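Local coordinates for protein angel homolog 2 (PDB 6RW0) that hydrolyses 2',3'-cyclic phosphates at RNA ends, as a member of the CCR4 family of deadenylases, and probably binds mRNA 3'-untranslated regions, at residues N193-Y198 / D236-P241. Sequence-based numbering, arbitrary orientation.
Sequences NTHLLY and DFNSVP
His195 and Asp236 pair where the parallel strands 189-195 and 231-236 end, their CA atoms 4.8 Å apart. Asp236 N donates to Thr194 O, and Asp236 O accepts from Leu196 N at 2.9 Å. Both side chains leave the same face of the sheet with CG anti to the backbone N, and lie side by side, ring and carboxylate planes 21° apart. NE2 of His195 approaches OD2 of Asp236 at 3.3 Å, but the angle is too poor for a hydrogen bond; OD2 accepts from Asn58 ND2. Aspartate suits the strand end because its short carboxylate reaches the N-H two residues on: OD1 takes Asn238 N at 3.0 Å, an Asx turn. Asparagine tolerates the left-handed backbone of Asn238, and its ND2 has two N-H groups, one for Leu196 O at 2.9 Å, one for a water shared with His195 NE2; OD1 meets the edge of the Tyr198 ring. Away from the His195-Asp236 face, the Thr194 methyl CG2 and Leu196 CD1 pack on the buried Phe237 ring. With the side chain of His195 about 5 Å from a bound magnesium ion, these polar strand ends are consistent with the active site of the DNase I-like fold, where Asp-Phe-Asn after a strand is a family signature.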
loop_
_atom_site.group_PDB
_atom_site.type_symbol
_atom_site.label_atom_id
_atom_site.label_comp_id
_atom_site.label_asym_id
_atom_site.label_seq_id
_atom_site.Cartn_x
_atom_site.Cartn_y
_atom_site.Cartn_z
ATOM N N ASN A 193 -2.241 -5.790 -1.966
ATOM C CA ASN A 193 -2.598 -4.549 -1.294
ATOM C C ASN A 193 -2.521 -4.778 0.206
ATOM O O ASN A 193 -2.903 -5.846 0.698
ATOM C CB ASN A 193 -4.017 -4.167 -1.737
ATOM C CG ASN A 193 -4.498 -2.837 -1.172
ATOM O OD1 ASN A 193 -3.716 -2.008 -0.725
ATOM N ND2 ASN A 193 -5.808 -2.622 -1.232
ATOM N N THR A 194 -2.018 -3.782 0.932
ATOM C CA THR A 194 -1.975 -3.879 2.382
ATOM C C THR A 194 -1.988 -2.494 2.997
ATOM O O THR A 194 -1.800 -1.479 2.321
ATOM C CB THR A 194 -0.750 -4.682 2.852
ATOM O OG1 THR A 194 -0.884 -5.022 4.237
ATOM C CG2 THR A 194 0.549 -3.887 2.706
ATOM N N HIS A 195 -2.185 -2.482 4.312
ATOM C CA HIS A 195 -2.070 -1.287 5.144
ATOM C C HIS A 195 -1.371 -1.780 6.410
ATOM O O HIS A 195 -1.981 -2.465 7.237
ATOM C CB HIS A 195 -3.440 -0.688 5.416
ATOM C CG HIS A 195 -3.394 0.647 6.085
ATOM N ND1 HIS A 195 -4.534 1.356 6.396
ATOM C CD2 HIS A 195 -2.352 1.397 6.509
ATOM C CE1 HIS A 195 -4.193 2.486 6.991
ATOM N NE2 HIS A 195 -2.875 2.547 7.057
ATOM N N LEU A 196 -0.079 -1.483 6.529
ATOM C CA LEU A 196 0.701 -1.970 7.660
ATOM C C LEU A 196 0.439 -1.142 8.916
ATOM O O LEU A 196 -0.012 0.007 8.861
ATOM C CB LEU A 196 2.201 -1.934 7.355
ATOM C CG LEU A 196 2.692 -2.766 6.167
ATOM C CD1 LEU A 196 4.218 -2.761 6.126
ATOM C CD2 LEU A 196 2.156 -4.193 6.222
ATOM N N LEU A 197 0.733 -1.751 10.065
ATOM C CA LEU A 197 0.621 -1.102 11.366
ATOM C C LEU A 197 1.208 0.303 11.362
ATOM O O LEU A 197 2.335 0.514 10.913
ATOM C CB LEU A 197 1.403 -1.950 12.374
ATOM C CG LEU A 197 1.441 -1.427 13.802
ATOM C CD1 LEU A 197 0.026 -1.416 14.358
ATOM C CD2 LEU A 197 2.341 -2.275 14.652
ATOM N N TYR A 198 0.493 1.272 11.931
ATOM C CA TYR A 198 1.000 2.650 12.002
ATOM C C TYR A 198 2.097 2.776 13.070
ATOM O O TYR A 198 3.108 3.317 12.703
ATOM C CB TYR A 198 -0.132 3.628 12.326
ATOM C CG TYR A 198 0.394 4.971 12.748
ATOM C CD1 TYR A 198 1.006 5.800 11.839
ATOM C CD2 TYR A 198 0.376 5.363 14.067
ATOM C CE1 TYR A 198 1.563 7.002 12.220
ATOM C CE2 TYR A 198 0.927 6.561 14.464
ATOM C CZ TYR A 198 1.518 7.385 13.538
ATOM O OH TYR A 198 2.074 8.560 13.942
ATOM N N ASP A 236 -0.374 1.307 1.801
ATOM C CA ASP A 236 0.117 2.240 2.807
ATOM C C ASP A 236 0.997 1.416 3.735
ATOM O O ASP A 236 0.507 0.593 4.519
ATOM C CB ASP A 236 -1.058 2.886 3.529
ATOM C CG ASP A 236 -0.623 3.869 4.595
ATOM O OD1 ASP A 236 0.547 3.822 5.023
ATOM O OD2 ASP A 236 -1.469 4.688 5.036
ATOM N N PHE A 237 2.308 1.599 3.601
ATOM C CA PHE A 237 3.302 0.833 4.351
ATOM C C PHE A 237 3.730 1.533 5.630
ATOM O O PHE A 237 4.508 0.965 6.403
ATOM C CB PHE A 237 4.515 0.501 3.457
ATOM C CG PHE A 237 4.186 -0.484 2.359
ATOM C CD1 PHE A 237 3.481 -0.084 1.233
ATOM C CD2 PHE A 237 4.551 -1.815 2.476
ATOM C CE1 PHE A 237 3.142 -0.981 0.252
ATOM C CE2 PHE A 237 4.226 -2.720 1.481
ATOM C CZ PHE A 237 3.515 -2.304 0.373
ATOM N N ASN A 238 3.226 2.744 5.876
ATOM C CA ASN A 238 3.571 3.514 7.071
ATOM C C ASN A 238 5.080 3.544 7.280
ATOM O O ASN A 238 5.582 3.500 8.404
ATOM C CB ASN A 238 2.815 3.006 8.290
ATOM C CG ASN A 238 1.457 3.669 8.436
ATOM O OD1 ASN A 238 1.336 4.889 8.339
ATOM N ND2 ASN A 238 0.429 2.872 8.647
ATOM N N SER A 239 5.808 3.640 6.171
ATOM C CA SER A 239 7.258 3.647 6.180
ATOM C C SER A 239 7.694 4.573 5.063
ATOM O O SER A 239 7.041 4.625 4.014
ATOM C CB SER A 239 7.818 2.256 5.889
ATOM O OG SER A 239 7.378 1.312 6.856
ATOM N N VAL A 240 8.797 5.283 5.285
ATOM C CA VAL A 240 9.207 6.349 4.375
ATOM C C VAL A 240 10.322 5.935 3.422
ATOM O O VAL A 240 11.011 4.928 3.647
ATOM C CB VAL A 240 9.599 7.624 5.144
ATOM C CG1 VAL A 240 8.480 8.051 6.098
ATOM C CG2 VAL A 240 10.899 7.419 5.880
ATOM N N PRO A 241 10.527 6.682 2.340
ATOM C CA PRO A 241 11.579 6.318 1.385
ATOM C C PRO A 241 12.948 6.272 2.042
ATOM O O PRO A 241 13.306 7.122 2.862
ATOM C CB PRO A 241 11.485 7.418 0.321
ATOM C CG PRO A 241 10.021 7.829 0.376
ATOM C CD PRO A 241 9.710 7.817 1.851
HETATM O O HOH W 1 -2.144 4.170 9.327
#